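Local coordinates for protein exopolygalacturonase (Yersinia enterocolitica, PDB 2UVF) that hydrolyses polygalacturonic acid, the homogalacturonan backbone of pectin, as a family 28 exo-acting glycosidase that probably releases digalacturonic acid from the chain end, at residues T170-D181 with Y196-M207; I269-A277 with V301-K309. All coordinates share one frame; numbering follows the deposited sequence.

Interaction 1. Residues T170-D181 with Y196-M207; sequences TLNTKAIQQAID and YKSGALWLKSDM
Asn172 and Lys197 join the residue just before a helix to strand 194-202 near the N-terminal end of the parallel beta-helix. Helix 173-181 caps this end of the solenoid, running nearly perpendicular to strand segment 196-198 (87°). Lys197 O takes two bonds from one residue. The backbone N of Asn172 donates at 2.9 Å from Lys197 O. The amide ND2 of Asn172 adds a longer bond, 3.3 Å from the same Lys197 O, on a lone pair in the carbonyl plane. OD1 of Asn172 accepts from the backbone N of Ile165, so both ends of the amide are engaged and its rotation is fixed. The ammonium of Lys197 leads off to a salt bridge with Glu221.

At the first residue of the helix, Thr173 OG1 accepts from Gly199 N at 2.9 Å. The hydroxyl sits beside its own backbone N (chi1 -42°), and this turns it to the strand. The neighbouring Ser198 OG donates within its own segment, reaching Gly199 O at 2.9 Å.

Further along, the contact is apolar. Ile176 CG2 comes between the two methyls of Leu201, at 3.6 Å from both Leu201 CD1 and Leu201 CD2. The two side chains cross at about a right angle, and both also touch Leu217 of strand 215-219. Ile180 is directed at segment 196-207, and its CD1 meets Leu203 CD2, the two side chains crossing at a slant. At the C-terminal end of the helix segment, Lys204 NZ makes a weak bond to Asp181 O. Beside it, Ile180 CG2 rests against the sulfur of Met207, with CG2 and SD 3.6 Å apart.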
ATOM      1  N   THR A 170      22.799  23.464   5.251  1.00 66.19           N
ATOM      2  CA  THR A 170      23.017  22.749   6.496  1.00 64.94           C
ATOM      3  C   THR A 170      22.439  21.349   6.279  1.00 64.03           C
ATOM      4  O   THR A 170      21.239  21.193   6.034  1.00 63.81           O
ATOM      5  CB  THR A 170      22.372  23.441   7.715  1.00 64.87           C
ATOM      6  OG1 THR A 170      22.911  24.761   7.859  1.00 65.79           O
ATOM      7  CG2 THR A 170      22.638  22.654   9.004  1.00 64.76           C
ATOM      8  N   LEU A 171      23.314  20.346   6.315  1.00 62.80           N
ATOM      9  CA  LEU A 171      22.892  18.954   6.395  1.00 61.44           C
ATOM     10  C   LEU A 171      22.523  18.669   7.855  1.00 60.39           C
ATOM     11  O   LEU A 171      23.338  18.858   8.767  1.00 60.46           O
ATOM     12  CB  LEU A 171      23.999  18.022   5.894  1.00 61.33           C
ATOM     13  CG  LEU A 171      23.800  16.513   6.059  1.00 61.70           C
ATOM     14  CD1 LEU A 171      22.807  15.958   5.035  1.00 61.76           C
ATOM     15  CD2 LEU A 171      25.145  15.802   5.957  1.00 61.80           C
ATOM     16  N   ASN A 172      21.289  18.230   8.072  1.00 58.93           N
ATOM     17  CA  ASN A 172      20.733  18.140   9.418  1.00 57.38           C
ATOM     18  C   ASN A 172      20.725  16.742  10.028  1.00 56.72           C
ATOM     19  O   ASN A 172      20.143  16.553  11.097  1.00 56.65           O
ATOM     20  CB  ASN A 172      19.313  18.719   9.437  1.00 57.16           C
ATOM     21  CG  ASN A 172      19.284  20.208   9.170  1.00 56.62           C
ATOM     22  OD1 ASN A 172      19.637  21.012  10.033  1.00 55.57           O
ATOM     23  ND2 ASN A 172      18.851  20.586   7.972  1.00 55.84           N
ATOM     24  N   THR A 173      21.367  15.774   9.363  1.00 55.81           N
ATOM     25  CA  THR A 173      21.391  14.372   9.826  1.00 55.25           C
ATOM     26  C   THR A 173      21.720  14.291  11.307  1.00 55.26           C
ATOM     27  O   THR A 173      21.050  13.571  12.053  1.00 55.36           O
ATOM     28  CB  THR A 173      22.436  13.498   9.086  1.00 54.91           C
ATOM     29  OG1 THR A 173      22.427  13.778   7.683  1.00 54.95           O
ATOM     30  CG2 THR A 173      22.159  12.022   9.311  1.00 54.80           C
ATOM     31  N   LYS A 174      22.751  15.044  11.708  1.00 54.87           N
ATOM     32  CA  LYS A 174      23.283  15.056  13.075  1.00 54.44           C
ATOM     33  C   LYS A 174      22.334  15.706  14.085  1.00 53.66           C
ATOM     34  O   LYS A 174      22.095  15.153  15.161  1.00 53.32           O
ATOM     35  CB  LYS A 174      24.658  15.730  13.106  1.00 54.39           C
ATOM     36  CG  LYS A 174      25.632  15.044  14.056  1.00 55.78           C
ATOM     37  CD  LYS A 174      27.072  15.114  13.543  1.00 56.91           C
ATOM     38  CE  LYS A 174      27.823  13.811  13.819  1.00 57.80           C
ATOM     39  NZ  LYS A 174      27.407  12.719  12.879  1.00 58.05           N
ATOM     40  N   ALA A 175      21.796  16.867  13.728  1.00 53.16           N
ATOM     41  CA  ALA A 175      20.780  17.539  14.534  1.00 52.72           C
ATOM     42  C   ALA A 175      19.557  16.646  14.767  1.00 52.48           C
ATOM     43  O   ALA A 175      19.159  16.415  15.917  1.00 52.53           O
ATOM     44  CB  ALA A 175      20.371  18.838  13.874  1.00 53.05           C
ATOM     45  N   ILE A 176      18.981  16.132  13.674  1.00 51.86           N
ATOM     46  CA  ILE A 176      17.795  15.264  13.733  1.00 51.17           C
ATOM     47  C   ILE A 176      18.073  13.964  14.496  1.00 51.10           C
ATOM     48  O   ILE A 176      17.259  13.537  15.313  1.00 51.09           O
ATOM     49  CB  ILE A 176      17.215  14.963  12.315  1.00 50.80           C
ATOM     50  CG1 ILE A 176      16.724  16.257  11.650  1.00 49.75           C
ATOM     51  CG2 ILE A 176      16.060  13.953  12.397  1.00 50.49           C
ATOM     52  CD1 ILE A 176      16.729  16.234  10.141  1.00 47.35           C
ATOM     53  N   GLN A 177      19.224  13.353  14.230  1.00 50.93           N
ATOM     54  CA  GLN A 177      19.646  12.146  14.949  1.00 50.77           C
ATOM     55  C   GLN A 177      19.846  12.416  16.432  1.00 51.02           C
ATOM     56  O   GLN A 177      19.425  11.621  17.264  1.00 51.09           O
ATOM     57  CB  GLN A 177      20.933  11.583  14.352  1.00 50.19           C
ATOM     58  CG  GLN A 177      21.170  10.143  14.708  1.00 48.80           C
ATOM     59  CD  GLN A 177      20.218   9.226  13.988  1.00 46.43           C
ATOM     60  OE1 GLN A 177      19.315   8.645  14.601  1.00 44.75           O
ATOM     61  NE2 GLN A 177      20.399   9.106  12.670  1.00 43.86           N
ATOM     62  N   GLN A 178      20.487  13.543  16.743  1.00 51.77           N
ATOM     63  CA  GLN A 178      20.678  14.018  18.114  1.00 52.59           C
ATOM     64  C   GLN A 178      19.327  14.080  18.829  1.00 52.72           C
ATOM     65  O   GLN A 178      19.190  13.579  19.957  1.00 52.79           O
ATOM     66  CB  GLN A 178      21.341  15.403  18.096  1.00 52.92           C
ATOM     67  CG  GLN A 178      22.597  15.545  18.934  1.00 54.12           C
ATOM     68  CD  GLN A 178      23.736  16.177  18.144  1.00 55.74           C
ATOM     69  OE1 GLN A 178      24.618  15.470  17.651  1.00 55.90           O
ATOM     70  NE2 GLN A 178      23.710  17.506  18.000  1.00 55.05           N
ATOM     71  N   ALA A 179      18.329  14.668  18.152  1.00 52.83           N
ATOM     72  CA  ALA A 179      16.968  14.799  18.695  1.00 52.74           C
ATOM     73  C   ALA A 179      16.278  13.458  18.954  1.00 52.93           C
ATOM     74  O   ALA A 179      15.649  13.283  19.997  1.00 52.39           O
ATOM     75  CB  ALA A 179      16.100  15.698  17.800  1.00 52.79           C
ATOM     76  N   ILE A 180      16.398  12.518  18.011  1.00 53.47           N
ATOM     77  CA  ILE A 180      15.860  11.158  18.198  1.00 53.93           C
ATOM     78  C   ILE A 180      16.614  10.419  19.306  1.00 54.58           C
ATOM     79  O   ILE A 180      16.006   9.689  20.090  1.00 54.56           O
ATOM     80  CB  ILE A 180      15.889  10.305  16.892  1.00 53.84           C
ATOM     81  CG1 ILE A 180      15.039  10.950  15.787  1.00 53.34           C
ATOM     82  CG2 ILE A 180      15.398   8.884  17.166  1.00 53.79           C
ATOM     83  CD1 ILE A 180      15.432  10.526  14.377  1.00 53.63           C
ATOM     84  N   ASP A 181      17.934  10.604  19.360  1.00 55.56           N
ATOM     85  CA  ASP A 181      18.767   9.974  20.391  1.00 56.46           C
ATOM     86  C   ASP A 181      18.350  10.434  21.792  1.00 56.80           C
ATOM     87  O   ASP A 181      18.159   9.611  22.687  1.00 56.67           O
ATOM     88  CB  ASP A 181      20.258  10.251  20.150  1.00 56.21           C
ATOM     89  CG  ASP A 181      20.843   9.418  19.025  1.00 56.78           C
ATOM     90  OD1 ASP A 181      20.338   8.304  18.761  1.00 56.59           O
ATOM     91  OD2 ASP A 181      21.829   9.878  18.403  1.00 57.03           O
ATOM     92  N   TYR A 196      14.439  20.900   5.528  1.00 44.69           N
ATOM     93  CA  TYR A 196      15.610  20.325   6.211  1.00 44.10           C
ATOM     94  C   TYR A 196      16.211  19.143   5.440  1.00 43.56           C
ATOM     95  O   TYR A 196      15.681  18.023   5.489  1.00 43.56           O
ATOM     96  CB  TYR A 196      15.208  19.853   7.616  1.00 44.51           C
ATOM     97  CG  TYR A 196      14.487  20.902   8.446  1.00 45.22           C
ATOM     98  CD1 TYR A 196      15.169  21.667   9.388  1.00 46.33           C
ATOM     99  CD2 TYR A 196      13.118  21.127   8.287  1.00 46.08           C
ATOM    100  CE1 TYR A 196      14.499  22.646  10.158  1.00 46.49           C
ATOM    101  CE2 TYR A 196      12.442  22.096   9.046  1.00 45.63           C
ATOM    102  CZ  TYR A 196      13.136  22.845   9.974  1.00 45.54           C
ATOM    103  OH  TYR A 196      12.470  23.790  10.708  1.00 45.58           O
ATOM    104  N   LYS A 197      17.306  19.396   4.719  1.00 43.14           N
ATOM    105  CA  LYS A 197      18.083  18.322   4.073  1.00 42.31           C
ATOM    106  C   LYS A 197      18.662  17.387   5.134  1.00 41.92           C
ATOM    107  O   LYS A 197      19.086  17.829   6.208  1.00 42.27           O
ATOM    108  CB  LYS A 197      19.192  18.888   3.173  1.00 42.10           C
ATOM    109  CG  LYS A 197      19.985  17.813   2.434  1.00 42.01           C
ATOM    110  CD  LYS A 197      20.691  18.334   1.185  1.00 43.56           C
ATOM    111  CE  LYS A 197      19.731  18.390   0.003  1.00 43.93           C
ATOM    112  NZ  LYS A 197      20.397  18.054  -1.274  1.00 44.27           N
ATOM    113  N   SER A 198      18.644  16.090   4.852  1.00 41.45           N
ATOM    114  CA  SER A 198      19.110  15.092   5.812  1.00 40.84           C
ATOM    115  C   SER A 198      19.538  13.824   5.085  1.00 40.72           C
ATOM    116  O   SER A 198      19.095  13.563   3.963  1.00 40.52           O
ATOM    117  CB  SER A 198      18.025  14.795   6.849  1.00 40.64           C
ATOM    118  OG  SER A 198      18.375  13.713   7.705  1.00 40.92           O
ATOM    119  N   GLY A 199      20.426  13.062   5.722  1.00 40.48           N
ATOM    120  CA  GLY A 199      20.800  11.726   5.251  1.00 40.06           C
ATOM    121  C   GLY A 199      20.020  10.699   6.035  1.00 39.75           C
ATOM    122  O   GLY A 199      19.070  11.044   6.748  1.00 39.78           O
ATOM    123  N   ALA A 200      20.423   9.440   5.934  1.00 39.50           N
ATOM    124  CA  ALA A 200      19.739   8.364   6.655  1.00 39.83           C
ATOM    125  C   ALA A 200      19.625   8.647   8.141  1.00 39.78           C
ATOM    126  O   ALA A 200      20.592   9.046   8.771  1.00 40.46           O
ATOM    127  CB  ALA A 200      20.429   7.014   6.426  1.00 39.52           C
ATOM    128  N   LEU A 201      18.432   8.434   8.685  1.00 39.82           N
ATOM    129  CA  LEU A 201      18.167   8.601  10.110  1.00 39.69           C
ATOM    130  C   LEU A 201      17.713   7.248  10.634  1.00 39.71           C
ATOM    131  O   LEU A 201      17.238   6.424   9.871  1.00 39.57           O
ATOM    132  CB  LEU A 201      17.073   9.652  10.351  1.00 39.52           C
ATOM    133  CG  LEU A 201      17.222  11.030   9.688  1.00 39.93           C
ATOM    134  CD1 LEU A 201      15.864  11.721   9.561  1.00 40.64           C
ATOM    135  CD2 LEU A 201      18.231  11.937  10.420  1.00 38.26           C
ATOM    136  N   TRP A 202      17.867   7.020  11.935  1.00 40.11           N
ATOM    137  CA  TRP A 202      17.639   5.706  12.514  1.00 40.47           C
ATOM    138  C   TRP A 202      16.721   5.863  13.709  1.00 41.16           C
ATOM    139  O   TRP A 202      17.067   6.521  14.695  1.00 41.78           O
ATOM    140  CB  TRP A 202      18.970   5.047  12.908  1.00 40.35           C
ATOM    141  CG  TRP A 202      19.967   5.041  11.787  1.00 39.54           C
ATOM    142  CD1 TRP A 202      20.818   6.060  11.436  1.00 39.60           C
ATOM    143  CD2 TRP A 202      20.207   3.979  10.859  1.00 38.66           C
ATOM    144  NE1 TRP A 202      21.569   5.695  10.337  1.00 40.43           N
ATOM    145  CE2 TRP A 202      21.213   4.424   9.961  1.00 39.94           C
ATOM    146  CE3 TRP A 202      19.668   2.697  10.691  1.00 39.67           C
ATOM    147  CZ2 TRP A 202      21.698   3.625   8.911  1.00 39.06           C
ATOM    148  CZ3 TRP A 202      20.156   1.898   9.645  1.00 40.23           C
ATOM    149  CH2 TRP A 202      21.165   2.372   8.775  1.00 39.16           C
ATOM    150  N   LEU A 203      15.532   5.280  13.601  1.00 41.18           N
ATOM    151  CA  LEU A 203      14.516   5.431  14.624  1.00 41.07           C
ATOM    152  C   LEU A 203      14.741   4.391  15.702  1.00 41.28           C
ATOM    153  O   LEU A 203      15.566   3.485  15.553  1.00 41.19           O
ATOM    154  CB  LEU A 203      13.102   5.284  14.027  1.00 40.62           C
ATOM    155  CG  LEU A 203      12.623   6.255  12.937  1.00 39.48           C
ATOM    156  CD1 LEU A 203      11.220   5.916  12.526  1.00 36.84           C
ATOM    157  CD2 LEU A 203      12.681   7.702  13.386  1.00 37.32           C
ATOM    158  N   LYS A 204      14.005   4.534  16.793  1.00 41.62           N
ATOM    159  CA  LYS A 204      14.066   3.577  17.883  1.00 41.65           C
ATOM    160  C   LYS A 204      12.668   3.392  18.436  1.00 41.83           C
ATOM    161  O   LYS A 204      11.761   4.191  18.146  1.00 41.09           O
ATOM    162  CB  LYS A 204      15.012   4.050  18.981  1.00 41.83           C
ATOM    163  CG  LYS A 204      14.672   5.416  19.582  1.00 42.47           C
ATOM    164  CD  LYS A 204      14.824   5.358  21.092  1.00 44.45           C
ATOM    165  CE  LYS A 204      14.836   6.732  21.714  1.00 45.49           C
ATOM    166  NZ  LYS A 204      16.223   7.283  21.731  1.00 46.26           N
ATOM    167  N   SER A 205      12.514   2.328  19.224  1.00 41.78           N
ATOM    168  CA  SER A 205      11.252   1.968  19.852  1.00 42.24           C
ATOM    169  C   SER A 205      10.622   3.098  20.687  1.00 42.53           C
ATOM    170  O   SER A 205      11.314   4.016  21.141  1.00 42.00           O
ATOM    171  CB  SER A 205      11.447   0.712  20.699  1.00 41.88           C
ATOM    172  OG  SER A 205      11.926  -0.350  19.880  1.00 42.87           O
ATOM    173  N   ASP A 206       9.300   3.008  20.861  1.00 43.12           N
ATOM    174  CA  ASP A 206       8.518   3.928  21.706  1.00 43.17           C
ATOM    175  C   ASP A 206       8.766   5.411  21.422  1.00 43.10           C
ATOM    176  O   ASP A 206       9.183   6.168  22.310  1.00 42.87           O
ATOM    177  CB  ASP A 206       8.720   3.588  23.193  1.00 43.41           C
ATOM    178  CG  ASP A 206       8.282   2.179  23.522  1.00 44.67           C
ATOM    179  OD1 ASP A 206       7.084   1.868  23.348  1.00 46.41           O
ATOM    180  OD2 ASP A 206       9.128   1.372  23.955  1.00 47.37           O
ATOM    181  N   MET A 207       8.517   5.809  20.171  1.00 42.86           N
ATOM    182  CA  MET A 207       8.606   7.215  19.766  1.00 42.30           C
ATOM    183  C   MET A 207       7.619   7.569  18.639  1.00 42.10           C
ATOM    184  O   MET A 207       7.019   6.692  18.013  1.00 42.36           O
ATOM    185  CB  MET A 207      10.047   7.587  19.371  1.00 42.32           C
ATOM    186  CG  MET A 207      10.557   6.923  18.096  1.00 41.34           C
ATOM    187  SD  MET A 207      11.993   7.728  17.385  1.00 43.01           S
ATOM    188  CE  MET A 207      11.262   9.200  16.644  1.00 42.29           C
TER

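Interaction 2. Residues I269-A277 with V301-K309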
ATOM      1  N   ILE A 269       7.779  14.026   3.153  1.00 33.47           N
ATOM      2  CA  ILE A 269       9.064  13.325   3.096  1.00 32.88           C
ATOM      3  C   ILE A 269       9.460  13.197   1.637  1.00 32.43           C
ATOM      4  O   ILE A 269       8.784  12.511   0.853  1.00 32.01           O
ATOM      5  CB  ILE A 269       9.039  11.920   3.746  1.00 32.56           C
ATOM      6  CG1 ILE A 269       8.390  11.968   5.142  1.00 32.01           C
ATOM      7  CG2 ILE A 269      10.468  11.372   3.810  1.00 33.48           C
ATOM      8  CD1 ILE A 269       8.019  10.611   5.749  1.00 32.51           C
ATOM      9  N   ASP A 270      10.561  13.861   1.293  1.00 31.60           N
ATOM     10  CA  ASP A 270      11.027  13.967  -0.070  1.00 31.34           C
ATOM     11  C   ASP A 270      12.379  13.252  -0.218  1.00 31.43           C
ATOM     12  O   ASP A 270      13.341  13.615   0.431  1.00 31.18           O
ATOM     13  CB  ASP A 270      11.107  15.440  -0.485  1.00 31.15           C
ATOM     14  CG  ASP A 270      11.372  15.607  -1.952  1.00 31.70           C
ATOM     15  OD1 ASP A 270      11.875  14.667  -2.589  1.00 32.96           O
ATOM     16  OD2 ASP A 270      11.094  16.684  -2.485  1.00 34.61           O
ATOM     17  N   GLY A 271      12.425  12.222  -1.062  1.00 31.47           N
ATOM     18  CA  GLY A 271      13.601  11.351  -1.152  1.00 31.66           C
ATOM     19  C   GLY A 271      14.773  11.858  -1.975  1.00 31.07           C
ATOM     20  O   GLY A 271      15.880  11.325  -1.858  1.00 30.91           O
ATOM     21  N   ASN A 272      14.500  12.857  -2.816  1.00 31.06           N
ATOM     22  CA  ASN A 272      15.486  13.620  -3.580  1.00 31.80           C
ATOM     23  C   ASN A 272      16.124  12.765  -4.673  1.00 31.97           C
ATOM     24  O   ASN A 272      17.296  12.979  -5.058  1.00 32.42           O
ATOM     25  CB  ASN A 272      16.544  14.257  -2.643  1.00 31.99           C
ATOM     26  CG  ASN A 272      17.200  15.506  -3.232  1.00 34.13           C
ATOM     27  OD1 ASN A 272      16.847  15.965  -4.333  1.00 36.70           O
ATOM     28  ND2 ASN A 272      18.161  16.066  -2.493  1.00 33.08           N
ATOM     29  N   GLY A 273      15.334  11.815  -5.184  1.00 30.47           N
ATOM     30  CA  GLY A 273      15.837  10.740  -6.007  1.00 29.05           C
ATOM     31  C   GLY A 273      15.983  11.072  -7.463  1.00 28.76           C
ATOM     32  O   GLY A 273      16.910  10.584  -8.136  1.00 27.38           O
ATOM     33  N   TRP A 274      15.059  11.904  -7.947  1.00 28.22           N
ATOM     34  CA  TRP A 274      14.841  12.094  -9.376  1.00 28.49           C
ATOM     35  C   TRP A 274      14.541  13.517  -9.761  1.00 29.29           C
ATOM     36  O   TRP A 274      13.924  14.263  -8.991  1.00 30.19           O
ATOM     37  CB  TRP A 274      13.613  11.286  -9.808  1.00 27.58           C
ATOM     38  CG  TRP A 274      13.739   9.875  -9.547  1.00 25.76           C
ATOM     39  CD1 TRP A 274      13.170   9.172  -8.523  1.00 27.22           C
ATOM     40  CD2 TRP A 274      14.491   8.956 -10.304  1.00 26.09           C
ATOM     41  NE1 TRP A 274      13.522   7.856  -8.602  1.00 26.08           N
ATOM     42  CE2 TRP A 274      14.346   7.695  -9.690  1.00 26.13           C
ATOM     43  CE3 TRP A 274      15.290   9.065 -11.458  1.00 25.84           C
ATOM     44  CZ2 TRP A 274      14.949   6.557 -10.199  1.00 25.31           C
ATOM     45  CZ3 TRP A 274      15.901   7.933 -11.945  1.00 25.57           C
ATOM     46  CH2 TRP A 274      15.716   6.690 -11.325  1.00 25.59           C
ATOM     47  N   LEU A 275      14.918  13.856 -10.985  1.00 29.74           N
ATOM     48  CA  LEU A 275      14.515  15.101 -11.587  1.00 30.12           C
ATOM     49  C   LEU A 275      13.032  15.034 -11.946  1.00 31.03           C
ATOM     50  O   LEU A 275      12.463  13.952 -12.078  1.00 29.90           O
ATOM     51  CB  LEU A 275      15.379  15.397 -12.823  1.00 30.50           C
ATOM     52  CG  LEU A 275      16.815  15.914 -12.572  1.00 29.26           C
ATOM     53  CD1 LEU A 275      17.501  16.079 -13.878  1.00 29.75           C
ATOM     54  CD2 LEU A 275      16.855  17.241 -11.805  1.00 29.71           C
ATOM     55  N   ARG A 276      12.409  16.200 -12.105  1.00 31.78           N
ATOM     56  CA  ARG A 276      11.035  16.270 -12.565  1.00 32.53           C
ATOM     57  C   ARG A 276      10.925  15.836 -14.031  1.00 33.18           C
ATOM     58  O   ARG A 276      11.918  15.839 -14.763  1.00 33.42           O
ATOM     59  CB  ARG A 276      10.497  17.692 -12.354  1.00 32.60           C
ATOM     60  CG  ARG A 276      10.345  18.081 -10.891  1.00 31.22           C
ATOM     61  CD  ARG A 276       9.250  17.288 -10.229  1.00 31.41           C
ATOM     62  NE  ARG A 276       8.962  17.832  -8.909  1.00 32.04           N
ATOM     63  CZ  ARG A 276       7.999  18.708  -8.631  1.00 29.33           C
ATOM     64  NH1 ARG A 276       7.204  19.145  -9.587  1.00 29.10           N
ATOM     65  NH2 ARG A 276       7.841  19.149  -7.384  1.00 27.68           N
ATOM     66  N   ALA A 277       9.725  15.453 -14.456  1.00 33.75           N
ATOM     67  CA  ALA A 277       9.490  15.021 -15.839  1.00 34.04           C
ATOM     68  C   ALA A 277       9.426  16.217 -16.797  1.00 34.92           C
ATOM     69  O   ALA A 277       9.347  17.354 -16.346  1.00 35.50           O
ATOM     70  CB  ALA A 277       8.227  14.208 -15.918  1.00 33.32           C
ATOM     71  N   VAL A 301      19.778   6.655 -16.013  1.00 35.62           N
ATOM     72  CA  VAL A 301      19.868   7.254 -14.669  1.00 35.66           C
ATOM     73  C   VAL A 301      20.934   8.378 -14.577  1.00 36.54           C
ATOM     74  O   VAL A 301      20.803   9.320 -13.801  1.00 36.04           O
ATOM     75  CB  VAL A 301      20.083   6.157 -13.553  1.00 35.75           C
ATOM     76  CG1 VAL A 301      21.491   5.528 -13.631  1.00 34.51           C
ATOM     77  CG2 VAL A 301      19.794   6.708 -12.165  1.00 33.39           C
ATOM     78  N   HIS A 302      21.985   8.251 -15.380  1.00 37.53           N
ATOM     79  CA  HIS A 302      23.018   9.263 -15.480  1.00 38.42           C
ATOM     80  C   HIS A 302      22.440  10.618 -15.940  1.00 38.68           C
ATOM     81  O   HIS A 302      22.983  11.666 -15.602  1.00 38.97           O
ATOM     82  CB  HIS A 302      24.155   8.775 -16.386  1.00 38.62           C
ATOM     83  CG  HIS A 302      23.803   8.731 -17.840  1.00 39.78           C
ATOM     84  ND1 HIS A 302      23.289   7.606 -18.452  1.00 41.72           N
ATOM     85  CD2 HIS A 302      23.890   9.678 -18.805  1.00 40.08           C
ATOM     86  CE1 HIS A 302      23.080   7.864 -19.734  1.00 42.04           C
ATOM     87  NE2 HIS A 302      23.434   9.116 -19.970  1.00 41.32           N
ATOM     88  N   GLU A 303      21.332  10.578 -16.684  1.00 38.85           N
ATOM     89  CA  GLU A 303      20.577  11.781 -17.081  1.00 39.40           C
ATOM     90  C   GLU A 303      19.451  12.183 -16.098  1.00 38.04           C
ATOM     91  O   GLU A 303      19.208  13.368 -15.883  1.00 38.10           O
ATOM     92  CB  GLU A 303      19.938  11.569 -18.452  1.00 39.57           C
ATOM     93  CG  GLU A 303      20.881  11.345 -19.621  1.00 40.81           C
ATOM     94  CD  GLU A 303      20.145  10.783 -20.830  1.00 42.31           C
ATOM     95  OE1 GLU A 303      18.883  10.819 -20.825  1.00 47.34           O
ATOM     96  OE2 GLU A 303      20.813  10.292 -21.780  1.00 46.05           O
ATOM     97  N   ASP A 304      18.772  11.200 -15.510  1.00 36.64           N
ATOM     98  CA  ASP A 304      17.488  11.449 -14.827  1.00 35.36           C
ATOM     99  C   ASP A 304      17.550  11.604 -13.311  1.00 34.93           C
ATOM    100  O   ASP A 304      16.697  12.260 -12.718  1.00 35.10           O
ATOM    101  CB  ASP A 304      16.479  10.352 -15.165  1.00 34.86           C
ATOM    102  CG  ASP A 304      16.252  10.200 -16.634  1.00 33.71           C
ATOM    103  OD1 ASP A 304      16.304  11.195 -17.368  1.00 33.13           O
ATOM    104  OD2 ASP A 304      16.000   9.070 -17.075  1.00 34.37           O
ATOM    105  N   GLY A 305      18.546  10.995 -12.681  1.00 34.16           N
ATOM    106  CA  GLY A 305      18.557  10.901 -11.229  1.00 32.65           C
ATOM    107  C   GLY A 305      19.129  12.120 -10.559  1.00 31.71           C
ATOM    108  O   GLY A 305      19.718  12.982 -11.202  1.00 32.43           O
ATOM    109  N   ILE A 306      18.929  12.193  -9.254  1.00 31.29           N
ATOM    110  CA  ILE A 306      19.627  13.139  -8.406  1.00 31.22           C
ATOM    111  C   ILE A 306      20.346  12.259  -7.373  1.00 32.01           C
ATOM    112  O   ILE A 306      21.487  11.869  -7.609  1.00 32.54           O
ATOM    113  CB  ILE A 306      18.686  14.179  -7.755  1.00 31.25           C
ATOM    114  CG1 ILE A 306      17.876  14.939  -8.821  1.00 30.24           C
ATOM    115  CG2 ILE A 306      19.474  15.137  -6.882  1.00 28.90           C
ATOM    116  CD1 ILE A 306      16.959  16.054  -8.219  1.00 31.14           C
ATOM    117  N   LEU A 307      19.690  11.912  -6.264  1.00 32.36           N
ATOM    118  CA  LEU A 307      20.219  10.875  -5.378  1.00 32.31           C
ATOM    119  C   LEU A 307      20.453   9.542  -6.093  1.00 33.10           C
ATOM    120  O   LEU A 307      21.452   8.885  -5.851  1.00 33.54           O
ATOM    121  CB  LEU A 307      19.338  10.671  -4.157  1.00 31.97           C
ATOM    122  CG  LEU A 307      19.850   9.589  -3.216  1.00 31.01           C
ATOM    123  CD1 LEU A 307      21.236   9.951  -2.636  1.00 30.08           C
ATOM    124  CD2 LEU A 307      18.850   9.312  -2.131  1.00 29.41           C
ATOM    125  N   ALA A 308      19.547   9.165  -6.991  1.00 34.00           N
ATOM    126  CA  ALA A 308      19.641   7.904  -7.721  1.00 34.25           C
ATOM    127  C   ALA A 308      20.783   7.876  -8.743  1.00 35.03           C
ATOM    128  O   ALA A 308      21.384   6.819  -8.964  1.00 34.98           O
ATOM    129  CB  ALA A 308      18.325   7.598  -8.405  1.00 34.04           C
ATOM    130  N   LYS A 309      21.045   9.027  -9.386  1.00 35.52           N
ATOM    131  CA  LYS A 309      22.207   9.219 -10.273  1.00 36.04           C
ATOM    132  C   LYS A 309      23.507   8.933  -9.513  1.00 35.64           C
ATOM    133  O   LYS A 309      24.292   8.082  -9.939  1.00 36.40           O
ATOM    134  CB  LYS A 309      22.239  10.642 -10.823  1.00 36.48           C
ATOM    135  CG  LYS A 309      23.442  10.975 -11.688  1.00 38.83           C
ATOM    136  CD  LYS A 309      23.399  12.438 -12.090  1.00 43.15           C
ATOM    137  CE  LYS A 309      24.488  12.806 -13.087  1.00 44.95           C
ATOM    138  NZ  LYS A 309      24.122  14.076 -13.836  1.00 48.08           N
TER
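Trp274 and Gly305 face each other in a single backbone bridge, with their CA atoms 4.3 Å apart, and main-chain hydrogen bonds extend from it in both directions. Leu275 N donates to Asp304 O in an almost straight bond (170°). Gly273 O accepts twice. Ile306 N reaches it at 2.8 Å from Gly273 O, from well above the carbonyl plane. Ala308 N uses a lone pair of the same oxygen, in the plane, at a longer 3.2 Å from Gly273 O. Leu307 N goes to Asn272 O. Backbone NH groups in the first turn of helix 307-317 are thus tied to two successive carbonyls.

These bonds fasten helix 307-317 to the loop that leaves strand 268-270 of the parallel beta-helix. The loop begins with an Asx turn, in which Asp270 OD1 accepts from the backbone N of Asn272. The Asn272 amide donates through ND2 to Gly219 O, on the previous coil, and this side chain lies near a bound nickel ion. Its other end, OD1, touches the methyls of Ile306.

The indole of Trp274 packs against the first turn of the helix. Ala308 CB sits over one face in a CH-pi contact, 4.0 Å from the centroid of the Trp274 six-membered ring. Asp304 O comes to the ring edge, near its plane, and Trp274 CZ3 meets Val301 CG2 at 4.1 Å. Tyr326 of helix 322-328 touches both Trp274 and Val301. On the more exposed side, Leu275 and Ile306 cross at about a right angle. Ile306 CG1 stands beside its own backbone N (chi1 -56°), and CD1 at the end of this branch packs on Leu275 CD2 at 3.8 Å.

In the fold
From the N terminus, interaction 1 comes first. It closes a loop of 14 residues that carries strand 187-191, and ties capping helix 173-181 to strand 194-202. The chain then passes through strands 215-219 and 258-264 before interaction 2 opens. That contact closes 23 residues, including strand 289-293, and ties helices 301-304 and 307-317 to the loop after strand 268-270. The two loops lie in series; they neither nest nor cross. Strand 215-219 pairs in parallel with both 194-202 and 268-270, so it lies between them. The contacts touch where Lys197 packs against Asn272.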